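Local structure of alpha-ketoglutarate-dependent 2,4-dichlorophenoxyacetate dioxygenase (Bradyrhizobium diazoefficiens, 5BKE) at residues H105-G110 with Y173-L178; C112-D117 with M263-R268; A125-L130 with D258-M263. The protein probably oxidises aryloxyalkanoate herbicides such as 2,4-dichlorophenoxyacetate in an iron- and 2-oxoglutarate-dependent dioxygenase reaction. One frame throughout, in Å; residues are numbered along the deposited sequence.

Interaction 1: residues H105-G110 with Y173-L178; sequences HLFNLG and YSRGSL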
loop_
_atom_site.group_PDB
_atom_site.type_symbol
_atom_site.label_atom_id
_atom_site.label_comp_id
_atom_site.label_asym_id
_atom_site.label_seq_id
_atom_site.Cartn_x
_atom_site.Cartn_y
_atom_site.Cartn_z
ATOM N N HIS C 105 -16.588 -32.816 46.494
ATOM C CA HIS C 105 -15.256 -32.367 46.103
ATOM C C HIS C 105 -14.855 -32.892 44.718
ATOM O O HIS C 105 -14.384 -32.116 43.884
ATOM C CB HIS C 105 -14.210 -32.742 47.162
ATOM C CG HIS C 105 -12.803 -32.432 46.754
ATOM N ND1 HIS C 105 -11.872 -33.413 46.485
ATOM C CD2 HIS C 105 -12.175 -31.250 46.545
ATOM C CE1 HIS C 105 -10.728 -32.850 46.142
ATOM N NE2 HIS C 105 -10.887 -31.539 46.167
ATOM N N LEU C 106 -15.069 -34.189 44.479
ATOM C CA LEU C 106 -14.705 -34.836 43.207
ATOM C C LEU C 106 -15.418 -34.235 41.990
ATOM O O LEU C 106 -14.831 -34.146 40.907
ATOM C CB LEU C 106 -14.921 -36.358 43.267
ATOM C CG LEU C 106 -14.034 -37.257 44.152
ATOM C CD1 LEU C 106 -14.415 -38.718 43.951
ATOM C CD2 LEU C 106 -12.531 -37.069 43.929
ATOM N N PHE C 107 -16.669 -33.822 42.190
ATOM C CA PHE C 107 -17.435 -33.072 41.198
ATOM C C PHE C 107 -16.872 -31.647 41.016
ATOM O O PHE C 107 -16.772 -31.170 39.882
ATOM C CB PHE C 107 -18.914 -33.042 41.598
ATOM C CG PHE C 107 -19.850 -32.634 40.484
ATOM C CD1 PHE C 107 -20.195 -31.280 40.290
ATOM C CD2 PHE C 107 -20.420 -33.598 39.640
ATOM C CE1 PHE C 107 -21.070 -30.904 39.268
ATOM C CE2 PHE C 107 -21.298 -33.225 38.624
ATOM C CZ PHE C 107 -21.618 -31.880 38.435
ATOM N N ASN C 108 -16.498 -30.991 42.125
ATOM C CA ASN C 108 -15.904 -29.630 42.130
ATOM C C ASN C 108 -14.541 -29.537 41.440
ATOM O O ASN C 108 -14.099 -28.447 41.077
ATOM C CB ASN C 108 -15.736 -29.105 43.560
ATOM C CG ASN C 108 -17.049 -28.712 44.217
ATOM O OD1 ASN C 108 -18.129 -28.775 43.612
ATOM N ND2 ASN C 108 -16.958 -28.299 45.479
ATOM N N LEU C 109 -13.875 -30.681 41.293
ATOM C CA LEU C 109 -12.616 -30.784 40.562
ATOM C C LEU C 109 -12.799 -30.510 39.065
ATOM O O LEU C 109 -11.834 -30.183 38.374
ATOM C CB LEU C 109 -11.949 -32.144 40.809
ATOM C CG LEU C 109 -11.304 -32.358 42.190
ATOM C CD1 LEU C 109 -10.783 -33.782 42.325
ATOM C CD2 LEU C 109 -10.190 -31.345 42.475
ATOM N N GLY C 110 -14.044 -30.625 38.594
ATOM C CA GLY C 110 -14.460 -30.173 37.270
ATOM C C GLY C 110 -14.037 -28.753 36.922
ATOM O O GLY C 110 -13.715 -28.469 35.771
ATOM N N TYR C 173 -20.237 -34.888 30.471
ATOM C CA TYR C 173 -19.033 -34.942 29.625
ATOM C C TYR C 173 -17.778 -34.436 30.350
ATOM O O TYR C 173 -16.726 -35.087 30.303
ATOM C CB TYR C 173 -19.225 -34.178 28.319
ATOM C CG TYR C 173 -20.091 -34.850 27.271
ATOM C CD1 TYR C 173 -19.832 -36.160 26.843
ATOM C CD2 TYR C 173 -21.148 -34.150 26.658
ATOM C CE1 TYR C 173 -20.614 -36.764 25.864
ATOM C CE2 TYR C 173 -21.937 -34.746 25.677
ATOM C CZ TYR C 173 -21.666 -36.052 25.280
ATOM O OH TYR C 173 -22.440 -36.652 24.307
ATOM N N SER C 174 -17.904 -33.291 31.020
ATOM C CA SER C 174 -16.800 -32.706 31.772
ATOM C C SER C 174 -16.384 -33.561 32.967
ATOM O O SER C 174 -15.187 -33.773 33.183
ATOM C CB SER C 174 -17.124 -31.285 32.217
ATOM O OG SER C 174 -18.308 -31.247 32.985
ATOM N N ARG C 175 -17.367 -34.049 33.727
ATOM C CA ARG C 175 -17.098 -34.917 34.873
ATOM C C ARG C 175 -16.665 -36.295 34.405
ATOM O O ARG C 175 -15.827 -36.924 35.035
ATOM C CB ARG C 175 -18.292 -35.003 35.836
ATOM C CG ARG C 175 -18.776 -33.675 36.400
ATOM C CD ARG C 175 -17.653 -32.812 36.954
ATOM N NE ARG C 175 -18.087 -31.482 37.408
ATOM C CZ ARG C 175 -17.968 -30.347 36.714
ATOM N NH1 ARG C 175 -18.375 -29.207 37.256
ATOM N NH2 ARG C 175 -17.446 -30.333 35.491
ATOM N N GLY C 176 -17.204 -36.728 33.266
ATOM C CA GLY C 176 -16.792 -37.976 32.615
ATOM C C GLY C 176 -15.335 -38.083 32.204
ATOM O O GLY C 176 -14.747 -39.168 32.286
ATOM N N SER C 177 -14.741 -36.978 31.752
ATOM C CA SER C 177 -13.311 -36.988 31.395
ATOM C C SER C 177 -12.401 -37.074 32.628
ATOM O O SER C 177 -11.221 -37.424 32.511
ATOM C CB SER C 177 -12.940 -35.797 30.498
ATOM O OG SER C 177 -13.252 -34.572 31.119
ATOM N N LEU C 178 -12.955 -36.761 33.798
ATOM C CA LEU C 178 -12.242 -36.900 35.061
ATOM C C LEU C 178 -12.471 -38.259 35.729
ATOM O O LEU C 178 -11.917 -38.511 36.791
ATOM C CB LEU C 178 -12.595 -35.748 36.017
ATOM C CG LEU C 178 -12.086 -34.331 35.680
ATOM C CD1 LEU C 178 -12.438 -33.353 36.786
ATOM C CD2 LEU C 178 -10.587 -34.284 35.404
HETATM O O HOH W 1 -15.755 -28.264 34.007
#
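Arg175 lies across one face of the Phe107 ring, and this is the tight part of the contact. Its NE stands 3.4 Å above the ring plane, over the centre, while CG touches the rim, 3.4 Å from Phe107 CE2. A bend at chi2 (-49°) carries Arg175 CD over the same face, where it makes a CH-pi contact. Arg175 CZ lies 4.3 Å from the centroid of the Phe107 ring, a cation-pi distance, although the guanidinium does not lie flat on the ring but is turned 62° from it. A phenylalanine suits this place because one broad pi face receives both the methylenes and the charge. One face of the guanidinium is covered by Gly110, whose CA comes within 3.5 Å of Arg175 NH2. A CB at this position would fall only 2.0 Å from Arg175 CZ, so a side chain here would clash with the guanidinium where it now lies. The contact thus joins helix 103-108, with the 3-10 turn that follows it, to helix 171-176; both lie outside the sheets of the cupin-type double-stranded beta-helix. Phe180 meets the Phe107 ring edge-to-face. Beyond NH2 direct contact gives way to water: one molecule stands between the segments, donating to Gly110 O at 2.7 Å and accepting from Arg175 NH2. Leu178 reaches the backbone with CD1 alone, 3.6 Å from Gly110 N, and its side chain also packs on Leu229 of the second subunit.

Interaction 2: residues C112-D117 with M263-R268; sequences CLWHSD and MHRVRR. With MN (manganese (II) ion), chain N; OGA (N-oxalylglycine), chain O.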
loop_
_atom_site.group_PDB
_atom_site.type_symbol
_atom_site.label_atom_id
_atom_site.label_comp_id
_atom_site.label_asym_id
_atom_site.label_seq_id
_atom_site.Cartn_x
_atom_site.Cartn_y
_atom_site.Cartn_z
ATOM N N CYS C 112 -11.345 -27.406 37.451
ATOM C CA CYS C 112 -9.943 -27.399 37.063
ATOM C C CYS C 112 -9.757 -27.524 35.573
ATOM O O CYS C 112 -8.665 -27.278 35.065
ATOM C CB CYS C 112 -9.154 -28.489 37.796
ATOM S SG CYS C 112 -9.026 -28.196 39.571
ATOM N N LEU C 113 -10.821 -27.923 34.880
ATOM C CA LEU C 113 -10.829 -27.979 33.417
ATOM C C LEU C 113 -11.267 -26.643 32.810
ATOM O O LEU C 113 -12.057 -25.911 33.417
ATOM C CB LEU C 113 -11.718 -29.123 32.931
ATOM C CG LEU C 113 -11.462 -30.534 33.474
ATOM C CD1 LEU C 113 -12.618 -31.458 33.114
ATOM C CD2 LEU C 113 -10.140 -31.100 32.963
ATOM N N TRP C 114 -10.727 -26.327 31.629
ATOM C CA TRP C 114 -11.116 -25.132 30.860
ATOM C C TRP C 114 -12.591 -25.220 30.500
ATOM O O TRP C 114 -13.027 -26.184 29.870
ATOM C CB TRP C 114 -10.299 -25.010 29.573
ATOM C CG TRP C 114 -8.876 -24.533 29.741
ATOM C CD1 TRP C 114 -7.743 -25.283 29.621
ATOM C CD2 TRP C 114 -8.445 -23.201 30.044
ATOM N NE1 TRP C 114 -6.625 -24.500 29.833
ATOM C CE2 TRP C 114 -7.026 -23.218 30.085
ATOM C CE3 TRP C 114 -9.118 -21.984 30.276
ATOM C CZ2 TRP C 114 -6.265 -22.071 30.355
ATOM C CZ3 TRP C 114 -8.366 -20.848 30.544
ATOM C CH2 TRP C 114 -6.946 -20.901 30.578
ATOM N N HIS C 115 -13.357 -24.215 30.915
ATOM C CA HIS C 115 -14.805 -24.231 30.754
ATOM C C HIS C 115 -15.380 -22.829 30.639
ATOM O O HIS C 115 -14.743 -21.846 31.030
ATOM C CB HIS C 115 -15.489 -25.014 31.907
ATOM C CG HIS C 115 -15.472 -24.316 33.239
ATOM N ND1 HIS C 115 -14.394 -24.379 34.097
ATOM C CD2 HIS C 115 -16.410 -23.573 33.872
ATOM C CE1 HIS C 115 -14.667 -23.693 35.195
ATOM N NE2 HIS C 115 -15.882 -23.187 35.081
ATOM N N SER C 116 -16.589 -22.765 30.089
ATOM C CA SER C 116 -17.425 -21.564 30.087
ATOM C C SER C 116 -18.648 -21.923 30.939
ATOM O O SER C 116 -19.224 -23.004 30.757
ATOM C CB SER C 116 -17.812 -21.215 28.647
ATOM O OG SER C 116 -18.567 -20.028 28.589
ATOM N N ASP C 117 -19.020 -21.059 31.884
ATOM C CA ASP C 117 -20.016 -21.430 32.898
ATOM C C ASP C 117 -21.382 -21.649 32.271
ATOM O O ASP C 117 -21.803 -20.878 31.373
ATOM C CB ASP C 117 -20.161 -20.367 33.997
ATOM C CG ASP C 117 -18.964 -20.286 34.924
ATOM O OD1 ASP C 117 -18.275 -21.301 35.165
ATOM O OD2 ASP C 117 -18.731 -19.173 35.440
ATOM N N MET C 263 -13.066 -18.713 28.127
ATOM C CA MET C 263 -13.014 -19.867 29.010
ATOM C C MET C 263 -12.220 -19.492 30.248
ATOM O O MET C 263 -11.477 -18.499 30.252
ATOM C CB MET C 263 -12.347 -21.063 28.342
ATOM C CG MET C 263 -13.236 -21.811 27.370
ATOM S SD MET C 263 -12.650 -23.471 27.056
ATOM C CE MET C 263 -11.012 -23.155 26.372
ATOM N N HIS C 264 -12.380 -20.293 31.296
ATOM C CA HIS C 264 -11.615 -20.130 32.523
ATOM C C HIS C 264 -11.411 -21.479 33.215
ATOM O O HIS C 264 -12.067 -22.481 32.866
ATOM C CB HIS C 264 -12.263 -19.091 33.446
ATOM C CG HIS C 264 -13.610 -19.490 33.938
ATOM N ND1 HIS C 264 -14.747 -19.346 33.177
ATOM C CD2 HIS C 264 -14.001 -20.057 35.102
ATOM C CE1 HIS C 264 -15.780 -19.813 33.850
ATOM N NE2 HIS C 264 -15.356 -20.237 35.025
ATOM N N ARG C 265 -10.470 -21.504 34.159
ATOM C CA ARG C 265 -10.165 -22.693 34.970
ATOM C C ARG C 265 -9.426 -22.301 36.250
ATOM O O ARG C 265 -8.802 -21.237 36.326
ATOM C CB ARG C 265 -9.364 -23.740 34.174
ATOM C CG ARG C 265 -7.932 -23.331 33.827
ATOM C CD ARG C 265 -7.081 -24.522 33.426
ATOM N NE ARG C 265 -5.721 -24.111 33.044
ATOM C CZ ARG C 265 -4.792 -24.925 32.547
ATOM N NH1 ARG C 265 -5.055 -26.212 32.331
ATOM N NH2 ARG C 265 -3.589 -24.446 32.250
ATOM N N VAL C 266 -9.511 -23.165 37.256
ATOM C CA VAL C 266 -8.726 -23.001 38.477
ATOM C C VAL C 266 -7.588 -24.029 38.435
ATOM O O VAL C 266 -7.787 -25.173 37.996
ATOM C CB VAL C 266 -9.611 -23.079 39.760
ATOM C CG1 VAL C 266 -10.419 -24.375 39.822
ATOM C CG2 VAL C 266 -8.795 -22.883 41.034
ATOM N N ARG C 267 -6.392 -23.605 38.839
ATOM C CA ARG C 267 -5.236 -24.517 38.919
ATOM C C ARG C 267 -5.259 -25.314 40.230
ATOM O O ARG C 267 -5.882 -24.887 41.209
ATOM C CB ARG C 267 -3.902 -23.758 38.752
ATOM C CG ARG C 267 -3.739 -22.970 37.445
ATOM C CD ARG C 267 -4.099 -23.779 36.195
ATOM N NE ARG C 267 -3.244 -24.952 35.970
ATOM C CZ ARG C 267 -2.039 -24.929 35.389
ATOM N NH1 ARG C 267 -1.358 -26.060 35.232
ATOM N NH2 ARG C 267 -1.507 -23.785 34.959
ATOM N N ARG C 268 -4.587 -26.469 40.231
ATOM C CA ARG C 268 -4.490 -27.341 41.413
ATOM C C ARG C 268 -4.157 -26.565 42.684
ATOM O O ARG C 268 -3.317 -25.665 42.675
ATOM C CB ARG C 268 -3.477 -28.467 41.181
ATOM C CG ARG C 268 -4.085 -29.738 40.587
ATOM C CD ARG C 268 -3.046 -30.787 40.171
ATOM N NE ARG C 268 -1.886 -30.880 41.073
ATOM C CZ ARG C 268 -1.851 -31.549 42.230
ATOM N NH1 ARG C 268 -2.916 -32.216 42.676
ATOM N NH2 ARG C 268 -0.737 -31.549 42.951
HETATM MN MN MN N . -16.551 -21.650 36.264
HETATM C C1 OGA O . -16.427 -20.454 38.766
HETATM C C2 OGA O . -15.121 -21.064 38.647
HETATM C C4 OGA O . -12.864 -21.244 39.607
HETATM C C5 OGA O . -12.250 -20.826 40.915
HETATM O O1 OGA O . -17.177 -20.502 37.760
HETATM O O2 OGA O . -16.725 -19.879 39.836
HETATM O "O2'" OGA O . -14.954 -21.914 37.777
HETATM O O3 OGA O . -12.831 -21.198 41.961
HETATM N N1 OGA O . -14.175 -20.631 39.470
HETATM O O4 OGA O . -11.214 -20.122 40.899
HETATM O O HOH W 2 -6.236 -26.779 36.209
HETATM O O HOH W 3 -7.268 -27.828 32.693
#
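His115 and His264 bring their imidazoles together at the manganese ion, where with Asp117 they form the facial triad, two histidines and one carboxylate, of the 2-oxoglutarate-dependent dioxygenases. The two rings cross with their planes 58° apart, and both NE2 atoms point to the manganese; His264 NE2 is 2.2 Å from the metal. Asp117 OD1 binds the manganese at 2.1 Å, while its OD2 is hydrogen-bonded to Ser128. N-oxalylglycine chelates the ion through O1 and O2'. The backbones of the histidines are clamped by a reciprocal antiparallel pair of bonds, His115 N to His264 O and His264 N to His115 O, the latter 2.8 Å long. His115 is also fixed in rotation: its ND1 donates to Leu113 O at 2.9 Å, almost straight and in the ring plane. The other main pair is Trp114 and Arg265, whose indole and guanidinium planes are only 20° apart. The arginine chain runs extended over the indole (chi3 178° carries NE onward), with CD 3.6 Å from the centroid of the five-membered ring. Arg265 CZ comes 3.3 Å from Trp114 NE1, a flat-on-flat contact and no hydrogen bond. Arginine fits because its polar end finds Glu143 and, across the interface, Glu236 of the second subunit. Val266 packs on N-oxalylglycine. In the plane of the guanidinium, a water accepts from Arg265 NH1 at 2.8 Å and donates to Cys112 O.

Interaction 3: residues A125-L130 with D258-M263; sequences AKFSLL and DNRQTM. With OGA (N-oxalylglycine), chain O.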
loop_
_atom_site.group_PDB
_atom_site.type_symbol
_atom_site.label_atom_id
_atom_site.label_comp_id
_atom_site.label_asym_id
_atom_site.label_seq_id
_atom_site.Cartn_x
_atom_site.Cartn_y
_atom_site.Cartn_z
ATOM N N ALA C 125 -25.005 -18.798 30.644
ATOM C CA ALA C 125 -24.759 -17.598 31.451
ATOM C C ALA C 125 -24.138 -16.433 30.664
ATOM O O ALA C 125 -23.408 -16.648 29.704
ATOM C CB ALA C 125 -23.872 -17.949 32.627
ATOM N N LYS C 126 -24.472 -15.214 31.079
ATOM C CA LYS C 126 -23.839 -14.004 30.597
ATOM C C LYS C 126 -22.567 -13.743 31.433
ATOM O O LYS C 126 -21.480 -14.194 31.052
ATOM C CB LYS C 126 -24.843 -12.846 30.667
ATOM C CG LYS C 126 -24.451 -11.600 29.896
ATOM C CD LYS C 126 -25.553 -10.557 29.989
ATOM C CE LYS C 126 -24.991 -9.143 29.886
ATOM N NZ LYS C 126 -26.046 -8.097 30.001
ATOM N N PHE C 127 -22.702 -13.065 32.578
ATOM C CA PHE C 127 -21.542 -12.750 33.431
ATOM C C PHE C 127 -21.477 -13.643 34.653
ATOM O O PHE C 127 -22.517 -14.008 35.226
ATOM C CB PHE C 127 -21.552 -11.287 33.909
ATOM C CG PHE C 127 -21.512 -10.255 32.801
ATOM C CD1 PHE C 127 -21.052 -10.565 31.516
ATOM C CD2 PHE C 127 -21.899 -8.945 33.068
ATOM C CE1 PHE C 127 -21.014 -9.599 30.520
ATOM C CE2 PHE C 127 -21.855 -7.967 32.073
ATOM C CZ PHE C 127 -21.421 -8.300 30.796
ATOM N N SER C 128 -20.256 -13.982 35.045
ATOM C CA SER C 128 -19.968 -14.578 36.343
ATOM C C SER C 128 -19.082 -13.650 37.168
ATOM O O SER C 128 -18.126 -13.058 36.643
ATOM C CB SER C 128 -19.263 -15.911 36.174
ATOM O OG SER C 128 -20.055 -16.841 35.460
ATOM N N LEU C 129 -19.387 -13.538 38.458
ATOM C CA LEU C 129 -18.689 -12.596 39.349
ATOM C C LEU C 129 -18.142 -13.319 40.578
ATOM O O LEU C 129 -18.917 -13.759 41.430
ATOM C CB LEU C 129 -19.627 -11.463 39.774
ATOM C CG LEU C 129 -20.216 -10.543 38.704
ATOM C CD1 LEU C 129 -21.413 -11.131 37.963
ATOM C CD2 LEU C 129 -20.602 -9.236 39.367
ATOM N N LEU C 130 -16.814 -13.417 40.678
ATOM C CA LEU C 130 -16.164 -14.208 41.725
ATOM C C LEU C 130 -15.442 -13.374 42.787
ATOM O O LEU C 130 -14.539 -12.582 42.480
ATOM C CB LEU C 130 -15.214 -15.234 41.102
ATOM C CG LEU C 130 -14.714 -16.385 41.977
ATOM C CD1 LEU C 130 -15.870 -17.272 42.407
ATOM C CD2 LEU C 130 -13.675 -17.206 41.233
ATOM N N ASP C 258 -17.005 -12.413 31.114
ATOM C CA ASP C 258 -18.056 -12.675 30.154
ATOM C C ASP C 258 -17.895 -14.088 29.624
ATOM O O ASP C 258 -16.923 -14.406 28.919
ATOM C CB ASP C 258 -18.056 -11.641 29.021
ATOM C CG ASP C 258 -19.261 -11.780 28.097
ATOM O OD1 ASP C 258 -20.122 -12.671 28.315
ATOM O OD2 ASP C 258 -19.359 -10.976 27.143
ATOM N N ASN C 259 -18.862 -14.942 29.972
ATOM C CA ASN C 259 -18.847 -16.359 29.546
ATOM C C ASN C 259 -19.018 -16.509 28.033
ATOM O O ASN C 259 -18.597 -17.513 27.456
ATOM C CB ASN C 259 -19.920 -17.163 30.302
ATOM C CG ASN C 259 -19.542 -17.396 31.762
ATOM O OD1 ASN C 259 -18.600 -18.149 32.075
ATOM N ND2 ASN C 259 -20.257 -16.731 32.662
ATOM N N ARG C 260 -19.609 -15.488 27.409
ATOM C CA ARG C 260 -19.870 -15.466 25.967
ATOM C C ARG C 260 -18.594 -15.240 25.111
ATOM O O ARG C 260 -18.623 -15.476 23.890
ATOM C CB ARG C 260 -20.949 -14.419 25.627
ATOM C CG ARG C 260 -22.203 -14.492 26.508
ATOM C CD ARG C 260 -23.145 -13.319 26.289
ATOM N NE ARG C 260 -22.527 -12.045 26.650
ATOM C CZ ARG C 260 -23.098 -10.849 26.532
ATOM N NH1 ARG C 260 -24.341 -10.726 26.072
ATOM N NH2 ARG C 260 -22.421 -9.764 26.894
ATOM N N GLN C 261 -17.491 -14.846 25.767
ATOM C CA GLN C 261 -16.228 -14.481 25.106
ATOM C C GLN C 261 -14.990 -15.203 25.638
ATOM O O GLN C 261 -13.882 -14.951 25.141
ATOM C CB GLN C 261 -15.979 -12.969 25.227
ATOM C CG GLN C 261 -17.073 -12.101 24.642
ATOM C CD GLN C 261 -16.736 -10.637 24.709
ATOM O OE1 GLN C 261 -16.151 -10.096 23.774
ATOM N NE2 GLN C 261 -17.103 -9.977 25.817
ATOM N N THR C 262 -15.167 -16.068 26.646
ATOM C CA THR C 262 -14.041 -16.631 27.395
ATOM C C THR C 262 -14.199 -18.096 27.790
ATOM O O THR C 262 -15.302 -18.647 27.776
ATOM C CB THR C 262 -13.787 -15.882 28.728
ATOM O OG1 THR C 262 -14.937 -16.011 29.581
ATOM C CG2 THR C 262 -13.436 -14.404 28.522
ATOM N N MET C 263 -13.066 -18.713 28.127
ATOM C CA MET C 263 -13.014 -19.867 29.010
ATOM C C MET C 263 -12.220 -19.492 30.248
ATOM O O MET C 263 -11.477 -18.499 30.252
ATOM C CB MET C 263 -12.347 -21.063 28.342
ATOM C CG MET C 263 -13.236 -21.811 27.370
ATOM S SD MET C 263 -12.650 -23.471 27.056
ATOM C CE MET C 263 -11.012 -23.155 26.372
HETATM C C1 OGA O . -16.427 -20.454 38.766
HETATM C C2 OGA O . -15.121 -21.064 38.647
HETATM C C4 OGA O . -12.864 -21.244 39.607
HETATM C C5 OGA O . -12.250 -20.826 40.915
HETATM O O1 OGA O . -17.177 -20.502 37.760
HETATM O O2 OGA O . -16.725 -19.879 39.836
HETATM O "O2'" OGA O . -14.954 -21.914 37.777
HETATM O O3 OGA O . -12.831 -21.198 41.961
HETATM N N1 OGA O . -14.175 -20.631 39.470
HETATM O O4 OGA O . -11.214 -20.122 40.899
#
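The carbonyl oxygen of Lys126 is gripped twice by Asn259. Asn259 N donates to Lys126 O at 2.9 Å, close to the line of the carbonyl bond, while Asn259 ND2 comes from above the carbonyl plane, 3.2 Å from Lys126 O. Asn259 CG lies beside its own backbone N (chi1 -73°), which lets one residue use both groups on one acceptor. Asn259 ND2 also donates to Ser128 OG at 2.8 Å, with the hydroxyl in the amide plane. An asparagine suits the site because its other end, OD1, accepts from Asp117 N; Ser128 OG is in turn hydrogen-bonded to Asp117 OD2, so both residues form a second shell behind a metal ligand.

Asp258 and Phe127 are a non-hydrogen-bonded antiparallel pair. The ring turns its edge to the carboxylate, Phe127 CE1 lying 3.7 Å from Asp258 CG with the planes 80° apart. Asp258 OD1 accepts from Arg260 N at 3.0 Å, closing an Asx turn, and through its syn lone pair from Arg260 NE, also 3.0 Å away, in a salt bridge. Asp258 OD2 takes Gln261 NE2 at 2.8 Å, and His202 as well. An alanine here would probably leave Arg260 N and NE without the oxygen they share, deprive Gln261 NE2 and His202 of one partner, and hold the guanidinium less firmly. The Arg260 side chain runs beside that of Lys126 in the same direction, with Lys126 CG 3.7 Å from Arg260 CZ, over the centre of one guanidinium face; the lysine's own charge goes to Glu34.

Thr262 OG1 and Gln261 N reach the backbone Asp258 O from opposite faces of its plane. The Asx turn at Asp258 lies at the start of the link between strands 254-258 and 262-266, which belong to the two facing sheets of the double-stranded beta-helix around the metal site.

In the fold
All three contacts are buried, but at different depths: interaction 3 lies nearest the centre of the chain, interaction 2 slightly farther out, and the centre of interaction 1 about 15 Å from that of the chain, where two helices meet outside the sheets. Interactions 2 and 3 share Met263 and strand 262-266, and are joined by hydrogen bonds of Asp117 to Ser128 and Asn259. Leu113 links interactions 1 and 2 by packing against Ser174 and Leu178. The chemistry follows the place: cation-pi packing and a bridging water between helices, metal coordination and backbone pairing in the pocket, a dense hydrogen-bond network at the turn. Interactions 1 and 2 touch the second subunit; interaction 3 touches no other protein chain.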